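Local coordinates for protein taurine dioxygenase (Burkholderia ambifaria, PDB 5VN6) that probably oxygenates taurine as an iron-dependent dioxygenase of the TfdA family, and here holds a magnesium ion in its metal site, at residues Asp155-Ser161 and Phe206-Asn212; Ser110-Pro115 and Tyr182-His187; Leu145-Val149 and Tyr235-Gln239. One frame throughout, in Å; residues are numbered along the deposited sequence.

Contact 1 lies on the same side of the chain's centre as each of the other two, and all six segments fall within the TauD/TfdA family region. Contacts 1 and 2, with centres about 10 Å apart, share a four-stranded antiparallel sheet in which strands 157-160 and 185-192 are neighbours; the Arg157-Glu186 salt bridge ties them. The centre of contact 3 is about 15 Å from that of contact 1, which it meets where Leu236 packs on Phe210, and about 22 Å from that of contact 2. Along the chain 110-115 comes first, then 145-149, 155-161, 182-187, 206-212 and 235-239. Contact 2 thus joins the sheet to a loop near the metal, while contact 3 packs two helical segments together, one from the helix that covers the sheet.

Contact 1: Asp155-Ser161 and Phe206-Asn212; sequences DLRARHS and FTTHFTN
Phe206 O is gripped by three groups: Ser161 N donates to it over 3.0 Å, a water that also donates to Ser161 O gives it a second proton, and the CA-H of His160 adds a weaker contact. From here strands 157-160 and 207-210 run antiparallel, their axes at 151°, joined by Arg159 N to His209 O, by Thr208 N to Arg159 O and, at the far end, by Thr211 N to Arg157 O. Beyond the strand Asn212 replaces the backbone with its amide, whose paired donor and acceptor suit the place. Its OD1 accepts Arg157 N at 2.8 Å and its ND2 donates to Asp155 O at 2.9 Å; with CG lodged between the backbone N and the carbonyl carbon (chi1 60°), the amide can serve both.

Ala158, His160, Thr207 and Phe210 share one face of the sheet. Leu156 CD1 sits over the centre of the Phe210 ring, 3.9 Å from its centroid, a CH-pi contact made by a slim methyl on a flat ring. Ala158 CB, small enough for close strands, meets Thr207 CG2 at 3.6 Å. Thr207 OG1 stands over one face of the His160 ring, 3.2 Å from CE1, while Asn204 and Ser110 give these two side chains their polar partners. The Thr211 side chain crosses that of Arg159 at about a right angle, its CG2 against the CG-to-NE part; the guanidinium itself bonds Asp184 O.

Helix 228-237 covers the Thr207-Phe210 face, and the Phe206 side chain comes within about 4 Å of that of His106, a magnesium ligand. This is an antiparallel strand pair at the margin of a four-stranded sheet, with strand 207-210 outermost.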
loop_
_atom_site.group_PDB
_atom_site.type_symbol
_atom_site.label_atom_id
_atom_site.label_comp_id
_atom_site.label_asym_id
_atom_site.label_seq_id
_atom_site.Cartn_x
_atom_site.Cartn_y
_atom_site.Cartn_z
ATOM N N ASP A 155 -12.366 -17.211 -18.749
ATOM C CA ASP A 155 -13.014 -18.440 -18.295
ATOM C C ASP A 155 -12.226 -19.182 -17.211
ATOM O O ASP A 155 -12.600 -20.300 -16.843
ATOM C CB ASP A 155 -13.303 -19.373 -19.490
ATOM C CG ASP A 155 -12.043 -19.825 -20.225
ATOM O OD1 ASP A 155 -10.936 -19.786 -19.647
ATOM O OD2 ASP A 155 -12.159 -20.201 -21.411
ATOM N N LEU A 156 -11.165 -18.586 -16.678
ATOM C CA LEU A 156 -10.362 -19.275 -15.684
ATOM C C LEU A 156 -11.122 -19.426 -14.372
ATOM O O LEU A 156 -11.900 -18.562 -13.972
ATOM C CB LEU A 156 -9.047 -18.517 -15.435
ATOM C CG LEU A 156 -7.985 -18.625 -16.528
ATOM C CD1 LEU A 156 -6.708 -17.806 -16.172
ATOM C CD2 LEU A 156 -7.655 -20.110 -16.787
ATOM N N ARG A 157 -10.867 -20.539 -13.693
ATOM C CA ARG A 157 -11.355 -20.796 -12.348
ATOM C C ARG A 157 -10.156 -21.202 -11.506
ATOM O O ARG A 157 -9.146 -21.677 -12.030
ATOM C CB ARG A 157 -12.435 -21.889 -12.325
ATOM C CG ARG A 157 -13.555 -21.634 -13.327
ATOM C CD ARG A 157 -14.639 -22.741 -13.382
ATOM N NE ARG A 157 -15.293 -22.952 -12.098
ATOM C CZ ARG A 157 -16.179 -22.105 -11.575
ATOM N NH1 ARG A 157 -16.496 -20.989 -12.224
ATOM N NH2 ARG A 157 -16.736 -22.361 -10.396
ATOM N N ALA A 158 -10.260 -21.011 -10.194
ATOM C CA ALA A 158 -9.104 -21.222 -9.327
ATOM C C ALA A 158 -9.588 -21.660 -7.955
ATOM O O ALA A 158 -10.740 -21.421 -7.588
ATOM C CB ALA A 158 -8.260 -19.948 -9.223
ATOM N N ARG A 159 -8.700 -22.304 -7.191
ATOM C CA ARG A 159 -9.063 -22.838 -5.881
ATOM C C ARG A 159 -8.471 -22.000 -4.749
ATOM O O ARG A 159 -7.343 -21.498 -4.859
ATOM C CB ARG A 159 -8.661 -24.311 -5.752
ATOM C CG ARG A 159 -9.759 -25.231 -6.340
ATOM C CD ARG A 159 -9.535 -26.728 -6.160
ATOM N NE ARG A 159 -10.396 -27.478 -7.074
ATOM C CZ ARG A 159 -11.689 -27.738 -6.868
ATOM N NH1 ARG A 159 -12.297 -27.336 -5.766
ATOM N NH2 ARG A 159 -12.383 -28.408 -7.773
ATOM N N HIS A 160 -9.267 -21.831 -3.683
ATOM C CA HIS A 160 -8.942 -21.033 -2.499
ATOM C C HIS A 160 -8.940 -21.953 -1.291
ATOM O O HIS A 160 -9.944 -22.621 -1.022
ATOM C CB HIS A 160 -9.966 -19.924 -2.284
ATOM C CG HIS A 160 -10.158 -19.038 -3.470
ATOM N ND1 HIS A 160 -10.087 -17.667 -3.383
ATOM C CD2 HIS A 160 -10.414 -19.323 -4.770
ATOM C CE1 HIS A 160 -10.304 -17.141 -4.574
ATOM N NE2 HIS A 160 -10.489 -18.123 -5.439
ATOM N N SER A 161 -7.833 -21.983 -0.557
ATOM C CA SER A 161 -7.579 -23.076 0.369
ATOM C C SER A 161 -7.407 -22.564 1.788
ATOM O O SER A 161 -6.562 -21.705 2.042
ATOM C CB SER A 161 -6.331 -23.868 -0.056
ATOM O OG SER A 161 -5.918 -24.730 0.980
ATOM N N PHE A 206 -5.466 -16.303 -0.573
ATOM C CA PHE A 206 -5.949 -17.661 -0.356
ATOM C C PHE A 206 -5.875 -18.532 -1.601
ATOM O O PHE A 206 -5.987 -19.752 -1.478
ATOM C CB PHE A 206 -7.405 -17.646 0.134
ATOM C CG PHE A 206 -7.572 -17.111 1.527
ATOM C CD1 PHE A 206 -8.402 -16.026 1.770
ATOM C CD2 PHE A 206 -6.888 -17.680 2.591
ATOM C CE1 PHE A 206 -8.562 -15.525 3.051
ATOM C CE2 PHE A 206 -7.044 -17.186 3.871
ATOM C CZ PHE A 206 -7.888 -16.102 4.103
ATOM N N THR A 207 -5.705 -17.946 -2.788
ATOM C CA THR A 207 -5.800 -18.707 -4.027
ATOM C C THR A 207 -4.506 -19.484 -4.266
ATOM O O THR A 207 -3.408 -18.909 -4.241
ATOM C CB THR A 207 -6.076 -17.772 -5.205
ATOM O OG1 THR A 207 -7.167 -16.894 -4.894
ATOM C CG2 THR A 207 -6.395 -18.567 -6.444
ATOM N N THR A 208 -4.629 -20.792 -4.508
ATOM C CA THR A 208 -3.422 -21.594 -4.698
ATOM C C THR A 208 -3.038 -21.741 -6.169
ATOM O O THR A 208 -1.854 -21.614 -6.504
ATOM C CB THR A 208 -3.585 -22.979 -4.073
ATOM O OG1 THR A 208 -4.654 -23.671 -4.727
ATOM C CG2 THR A 208 -3.895 -22.836 -2.608
ATOM N N HIS A 209 -4.007 -22.004 -7.052
ATOM C CA HIS A 209 -3.691 -22.271 -8.454
ATOM C C HIS A 209 -4.961 -22.255 -9.298
ATOM O O HIS A 209 -6.073 -22.418 -8.783
ATOM C CB HIS A 209 -3.000 -23.623 -8.610
ATOM C CG HIS A 209 -3.882 -24.782 -8.264
ATOM N ND1 HIS A 209 -4.324 -25.013 -6.979
ATOM C CD2 HIS A 209 -4.416 -25.764 -9.031
ATOM C CE1 HIS A 209 -5.086 -26.096 -6.965
ATOM N NE2 HIS A 209 -5.156 -26.572 -8.198
ATOM N N PHE A 210 -4.764 -22.094 -10.613
ATOM C CA PHE A 210 -5.837 -22.263 -11.586
ATOM C C PHE A 210 -6.094 -23.745 -11.802
ATOM O O PHE A 210 -5.155 -24.544 -11.853
ATOM C CB PHE A 210 -5.480 -21.638 -12.942
ATOM C CG PHE A 210 -5.180 -20.172 -12.892
ATOM C CD1 PHE A 210 -6.136 -19.251 -12.447
ATOM C CD2 PHE A 210 -3.947 -19.698 -13.323
ATOM C CE1 PHE A 210 -5.839 -17.880 -12.423
ATOM C CE2 PHE A 210 -3.636 -18.334 -13.290
ATOM C CZ PHE A 210 -4.579 -17.431 -12.850
ATOM N N THR A 211 -7.369 -24.103 -11.971
ATOM C CA THR A 211 -7.744 -25.490 -12.223
ATOM C C THR A 211 -7.980 -25.800 -13.691
ATOM O O THR A 211 -7.954 -26.976 -14.067
ATOM C CB THR A 211 -9.017 -25.857 -11.452
ATOM O OG1 THR A 211 -10.032 -24.878 -11.711
ATOM C CG2 THR A 211 -8.758 -25.958 -9.946
ATOM N N ASN A 212 -8.230 -24.790 -14.529
ATOM C CA ASN A 212 -8.608 -25.038 -15.918
ATOM C C ASN A 212 -7.763 -24.206 -16.878
ATOM O O ASN A 212 -8.237 -23.797 -17.944
ATOM C CB ASN A 212 -10.109 -24.782 -16.135
ATOM C CG ASN A 212 -10.526 -23.339 -15.809
ATOM O OD1 ASN A 212 -9.745 -22.538 -15.242
ATOM N ND2 ASN A 212 -11.762 -22.995 -16.180
HETATM O O HOH W 1 -9.721 -22.783 -19.742
HETATM O O HOH W 2 -4.358 -20.784 0.734
#

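Contact 2: Ser110-Pro115 and Tyr182-His187; sequences SWRVAP and YPDAEH
His187 NE2 reaches two carbonyl oxygens of the loop at once: Ser110 O at 2.7 Å and Arg112 O at 2.9 Å. Both bonds are weak because they are bent, the first to 122° at the hydrogen, as expected when one N-H is shared. Arg112 O lies at the ring edge, in its plane, and the Pro115 ring points back toward the imidazole, its CD meeting CE1 obliquely. Histidine fits here because a flat ring carries its donor deep into a fold of backbone acceptors. Ala185 CB, 3.5 Å from Trp111 O, also rests against Arg112 O; its single methyl lets the strand lie close to these carbonyls. Ser110 OG is satisfied outside the contact, by His160 ND1 and Asn204 ND2.

Two waters lie between Trp111 O and the carbonyls of Tyr182 and Pro183. One is placed to donate to Trp111 O at 2.6 Å and to Pro183 O at 2.8 Å, the other to Trp111 O and Tyr182 O. Since further acceptors compete for their protons, some of these bonds may be shared.

Farther out, Trp111 turns its edge to the face of Tyr182 in a T-shaped pair, the planes 69° apart and CZ3 3.7 Å from Tyr182 CG. The Arg112 guanidinium has Trp111 CH2 over its centre.

Because the loop offers mainly carbonyl acceptors, the polar part of its junction with 182-187 rests on one shared imidazole N-H and bound water, next to an edge-to-face aromatic pair.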
loop_
_atom_site.group_PDB
_atom_site.type_symbol
_atom_site.label_atom_id
_atom_site.label_comp_id
_atom_site.label_asym_id
_atom_site.label_seq_id
_atom_site.Cartn_x
_atom_site.Cartn_y
_atom_site.Cartn_z
ATOM N N SER A 110 -12.700 -16.406 1.205
ATOM C CA SER A 110 -12.911 -16.880 -0.155
ATOM C C SER A 110 -12.606 -18.369 -0.292
ATOM O O SER A 110 -12.903 -18.955 -1.342
ATOM C CB SER A 110 -12.062 -16.042 -1.131
ATOM O OG SER A 110 -10.681 -16.327 -0.974
ATOM N N TRP A 111 -11.985 -18.988 0.729
ATOM C CA TRP A 111 -11.796 -20.435 0.760
ATOM C C TRP A 111 -13.093 -21.178 1.070
ATOM O O TRP A 111 -13.068 -22.408 1.140
ATOM C CB TRP A 111 -10.736 -20.826 1.803
ATOM C CG TRP A 111 -10.929 -20.143 3.133
ATOM C CD1 TRP A 111 -10.304 -19.002 3.569
ATOM C CD2 TRP A 111 -11.806 -20.547 4.195
ATOM N NE1 TRP A 111 -10.739 -18.675 4.832
ATOM C CE2 TRP A 111 -11.663 -19.602 5.239
ATOM C CE3 TRP A 111 -12.696 -21.621 4.371
ATOM C CZ2 TRP A 111 -12.378 -19.691 6.437
ATOM C CZ3 TRP A 111 -13.413 -21.705 5.565
ATOM C CH2 TRP A 111 -13.254 -20.739 6.579
ATOM N N ARG A 112 -14.195 -20.464 1.290
ATOM C CA ARG A 112 -15.502 -21.062 1.514
ATOM C C ARG A 112 -16.243 -21.193 0.198
ATOM O O ARG A 112 -16.007 -20.442 -0.747
ATOM C CB ARG A 112 -16.362 -20.213 2.456
ATOM C CG ARG A 112 -15.943 -20.145 3.901
ATOM C CD ARG A 112 -17.093 -19.549 4.713
ATOM N NE ARG A 112 -16.717 -19.167 6.066
ATOM C CZ ARG A 112 -16.832 -19.968 7.124
ATOM N NH1 ARG A 112 -17.319 -21.196 6.983
ATOM N NH2 ARG A 112 -16.466 -19.544 8.326
ATOM N N VAL A 113 -17.190 -22.130 0.174
ATOM C CA VAL A 113 -18.087 -22.271 -0.967
ATOM C C VAL A 113 -18.903 -20.999 -1.176
ATOM O O VAL A 113 -19.140 -20.571 -2.314
ATOM C CB VAL A 113 -18.995 -23.497 -0.751
ATOM C CG1 VAL A 113 -20.060 -23.574 -1.817
ATOM C CG2 VAL A 113 -18.150 -24.769 -0.745
ATOM N N ALA A 114 -19.347 -20.381 -0.088
ATOM C CA ALA A 114 -20.129 -19.147 -0.138
ATOM C C ALA A 114 -19.427 -18.149 0.767
ATOM O O ALA A 114 -19.716 -18.067 1.970
ATOM C CB ALA A 114 -21.579 -19.386 0.286
ATOM N N PRO A 115 -18.495 -17.363 0.219
ATOM C CA PRO A 115 -17.793 -16.391 1.043
ATOM C C PRO A 115 -18.730 -15.292 1.497
ATOM O O PRO A 115 -19.731 -14.987 0.822
ATOM C CB PRO A 115 -16.705 -15.842 0.096
ATOM C CG PRO A 115 -16.507 -16.914 -0.923
ATOM C CD PRO A 115 -17.849 -17.579 -1.085
ATOM N N TYR A 182 -13.378 -28.147 5.295
ATOM C CA TYR A 182 -13.562 -27.106 4.274
ATOM C C TYR A 182 -12.734 -27.402 3.029
ATOM O O TYR A 182 -11.642 -26.837 2.862
ATOM C CB TYR A 182 -13.198 -25.713 4.803
ATOM C CG TYR A 182 -13.880 -25.327 6.093
ATOM C CD1 TYR A 182 -15.204 -24.902 6.097
ATOM C CD2 TYR A 182 -13.198 -25.364 7.300
ATOM C CE1 TYR A 182 -15.843 -24.552 7.280
ATOM C CE2 TYR A 182 -13.816 -24.997 8.483
ATOM C CZ TYR A 182 -15.143 -24.600 8.472
ATOM O OH TYR A 182 -15.760 -24.241 9.650
ATOM N N PRO A 183 -13.240 -28.242 2.114
ATOM C CA PRO A 183 -12.489 -28.526 0.876
ATOM C C PRO A 183 -12.182 -27.252 0.084
ATOM O O PRO A 183 -12.988 -26.320 0.043
ATOM C CB PRO A 183 -13.426 -29.463 0.101
ATOM C CG PRO A 183 -14.325 -30.071 1.145
ATOM C CD PRO A 183 -14.507 -28.994 2.183
ATOM N N ASP A 184 -10.995 -27.222 -0.538
ATOM C CA ASP A 184 -10.548 -26.056 -1.298
ATOM C C ASP A 184 -11.616 -25.635 -2.302
ATOM O O ASP A 184 -11.969 -26.399 -3.202
ATOM C CB ASP A 184 -9.237 -26.357 -2.040
ATOM C CG ASP A 184 -8.123 -26.889 -1.130
ATOM O OD1 ASP A 184 -6.975 -26.965 -1.611
ATOM O OD2 ASP A 184 -8.377 -27.265 0.036
ATOM N N ALA A 185 -12.119 -24.409 -2.159
ATOM C CA ALA A 185 -13.248 -23.950 -2.954
ATOM C C ALA A 185 -12.774 -23.399 -4.295
ATOM O O ALA A 185 -11.861 -22.566 -4.356
ATOM C CB ALA A 185 -14.046 -22.890 -2.191
ATOM N N GLU A 186 -13.408 -23.854 -5.368
ATOM C CA GLU A 186 -13.151 -23.308 -6.691
ATOM C C GLU A 186 -14.098 -22.142 -6.933
ATOM O O GLU A 186 -15.302 -22.246 -6.660
ATOM C CB GLU A 186 -13.344 -24.369 -7.772
ATOM C CG GLU A 186 -13.169 -23.826 -9.179
ATOM C CD GLU A 186 -13.137 -24.924 -10.235
ATOM O OE1 GLU A 186 -12.217 -25.767 -10.198
ATOM O OE2 GLU A 186 -14.063 -24.962 -11.080
ATOM N N HIS A 187 -13.559 -21.047 -7.453
ATOM C CA HIS A 187 -14.304 -19.834 -7.764
ATOM C C HIS A 187 -13.883 -19.312 -9.127
ATOM O O HIS A 187 -12.730 -19.496 -9.534
ATOM C CB HIS A 187 -14.056 -18.735 -6.721
ATOM C CG HIS A 187 -14.520 -19.103 -5.350
ATOM N ND1 HIS A 187 -15.840 -19.371 -5.065
ATOM C CD2 HIS A 187 -13.844 -19.257 -4.190
ATOM C CE1 HIS A 187 -15.959 -19.679 -3.786
ATOM N NE2 HIS A 187 -14.763 -19.597 -3.229
HETATM O O HOH W 3 -10.862 -24.310 1.616
HETATM O O HOH W 4 -14.288 -24.637 1.826
#

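Contact 3: Leu145-Val149 and Tyr235-Gln239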
loop_
_atom_site.group_PDB
_atom_site.type_symbol
_atom_site.label_atom_id
_atom_site.label_comp_id
_atom_site.label_asym_id
_atom_site.label_seq_id
_atom_site.Cartn_x
_atom_site.Cartn_y
_atom_site.Cartn_z
ATOM N N LEU A 145 -6.989 -4.079 -16.098
ATOM C CA LEU A 145 -6.145 -5.097 -16.716
ATOM C C LEU A 145 -6.000 -4.836 -18.211
ATOM O O LEU A 145 -6.889 -4.232 -18.823
ATOM C CB LEU A 145 -6.719 -6.500 -16.498
ATOM C CG LEU A 145 -6.685 -7.023 -15.067
ATOM C CD1 LEU A 145 -7.465 -8.350 -15.001
ATOM C CD2 LEU A 145 -5.237 -7.184 -14.545
ATOM N N PRO A 146 -4.884 -5.232 -18.819
ATOM C CA PRO A 146 -4.755 -5.102 -20.274
ATOM C C PRO A 146 -5.644 -6.095 -21.004
ATOM O O PRO A 146 -5.999 -7.155 -20.473
ATOM C CB PRO A 146 -3.266 -5.372 -20.538
ATOM C CG PRO A 146 -2.720 -5.936 -19.287
ATOM C CD PRO A 146 -3.598 -5.521 -18.157
ATOM N N ASP A 147 -5.999 -5.731 -22.243
ATOM C CA ASP A 147 -6.954 -6.528 -23.008
ATOM C C ASP A 147 -6.543 -7.991 -23.107
ATOM O O ASP A 147 -7.385 -8.887 -22.983
ATOM C CB ASP A 147 -7.129 -5.948 -24.416
ATOM C CG ASP A 147 -7.867 -4.636 -24.410
ATOM O OD1 ASP A 147 -8.626 -4.405 -23.443
ATOM O OD2 ASP A 147 -7.703 -3.851 -25.371
ATOM N N HIS A 148 -5.256 -8.260 -23.340
ATOM C CA HIS A 148 -4.845 -9.647 -23.524
ATOM C C HIS A 148 -4.925 -10.433 -22.220
ATOM O O HIS A 148 -5.058 -11.660 -22.251
ATOM C CB HIS A 148 -3.438 -9.716 -24.129
ATOM C CG HIS A 148 -2.336 -9.449 -23.148
ATOM N ND1 HIS A 148 -1.828 -8.186 -22.926
ATOM C CD2 HIS A 148 -1.631 -10.284 -22.347
ATOM C CE1 HIS A 148 -0.870 -8.251 -22.015
ATOM N NE2 HIS A 148 -0.731 -9.514 -21.648
ATOM N N VAL A 149 -4.839 -9.762 -21.069
ATOM C CA VAL A 149 -5.022 -10.472 -19.804
ATOM C C VAL A 149 -6.495 -10.784 -19.593
ATOM O O VAL A 149 -6.851 -11.852 -19.084
ATOM C CB VAL A 149 -4.452 -9.666 -18.617
ATOM C CG1 VAL A 149 -4.684 -10.446 -17.271
ATOM C CG2 VAL A 149 -2.960 -9.387 -18.822
ATOM N N TYR A 235 0.714 -12.403 -10.956
ATOM C CA TYR A 235 0.439 -11.098 -11.536
ATOM C C TYR A 235 -0.940 -10.593 -11.124
ATOM O O TYR A 235 -1.107 -9.413 -10.795
ATOM C CB TYR A 235 0.559 -11.186 -13.062
ATOM C CG TYR A 235 0.042 -9.971 -13.793
ATOM C CD1 TYR A 235 0.873 -8.873 -14.061
ATOM C CD2 TYR A 235 -1.277 -9.919 -14.232
ATOM C CE1 TYR A 235 0.384 -7.754 -14.756
ATOM C CE2 TYR A 235 -1.760 -8.823 -14.913
ATOM C CZ TYR A 235 -0.928 -7.753 -15.178
ATOM O OH TYR A 235 -1.451 -6.681 -15.836
ATOM N N LEU A 236 -1.936 -11.482 -11.128
ATOM C CA LEU A 236 -3.295 -11.108 -10.747
ATOM C C LEU A 236 -3.393 -10.745 -9.263
ATOM O O LEU A 236 -3.880 -9.662 -8.919
ATOM C CB LEU A 236 -4.259 -12.254 -11.095
ATOM C CG LEU A 236 -4.428 -12.520 -12.588
ATOM C CD1 LEU A 236 -5.423 -13.683 -12.930
ATOM C CD2 LEU A 236 -4.831 -11.205 -13.329
ATOM N N ILE A 237 -2.926 -11.623 -8.365
ATOM C CA ILE A 237 -3.064 -11.315 -6.942
ATOM C C ILE A 237 -2.260 -10.078 -6.567
ATOM O O ILE A 237 -2.623 -9.365 -5.622
ATOM C CB ILE A 237 -2.659 -12.486 -6.019
ATOM C CG1 ILE A 237 -1.141 -12.692 -6.055
ATOM C CG2 ILE A 237 -3.519 -13.762 -6.278
ATOM C CD1 ILE A 237 -0.602 -13.472 -4.865
ATOM N N GLY A 238 -1.150 -9.814 -7.266
ATOM C CA GLY A 238 -0.381 -8.609 -6.997
ATOM C C GLY A 238 -1.062 -7.313 -7.415
ATOM O O GLY A 238 -0.537 -6.234 -7.120
ATOM N N GLN A 239 -2.162 -7.391 -8.162
ATOM C CA GLN A 239 -2.878 -6.174 -8.530
ATOM C C GLN A 239 -3.411 -5.470 -7.292
ATOM O O GLN A 239 -3.530 -4.240 -7.284
ATOM C CB GLN A 239 -4.021 -6.495 -9.526
ATOM C CG GLN A 239 -3.565 -7.098 -10.885
ATOM C CD GLN A 239 -2.587 -6.172 -11.671
ATOM O OE1 GLN A 239 -2.936 -5.039 -12.030
ATOM N NE2 GLN A 239 -1.371 -6.661 -11.925
#
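Leu145 CD2 is the methyl that packs against the side chains of 235-239, lying 3.9 Å from Tyr235 CE2 and 4.0 Å from Gln239 CG. The side chains of Leu145 and Tyr235 run alongside one another, pointing opposite ways, the methyl coming to the ring obliquely. Leu236 CD2 completes the apolar patch by meeting Val149 CG1 at 4.0 Å. Branched aliphatic chains suit this junction because each offers a methyl to two or more neighbours.

The rotamers decide who meets whom. Tyr235 carries its ring opposite the backbone N (chi1 169°), which stretches it across to the start of helix 147-153; its OH ends 3.4 Å from Pro146 CD, the proline at the N-cap position. Val149 likewise extends CG1 opposite its own N (chi1 179°), bringing that methyl against both Leu236 CD2 and the ring, 4.1 Å from Tyr235 CE2. Gln239 bends at chi2 (-59°), and the fold returns its amide to its own segment: NE2 donates to Tyr235 O at 3.0 Å, lying above the carbonyl plane, and also stands over the centre of the Tyr235 ring. The amide thus holds the ring from one side while its CG and CD pack on Leu145.

Leu145 and Leu236 both also touch Ile153, which continues the apolar patch along helix 147-153. The chemistry is therefore one of fitted surfaces: the segments adhere through methyls and a ring, and the polar bond of Gln239 is spent within its own segment.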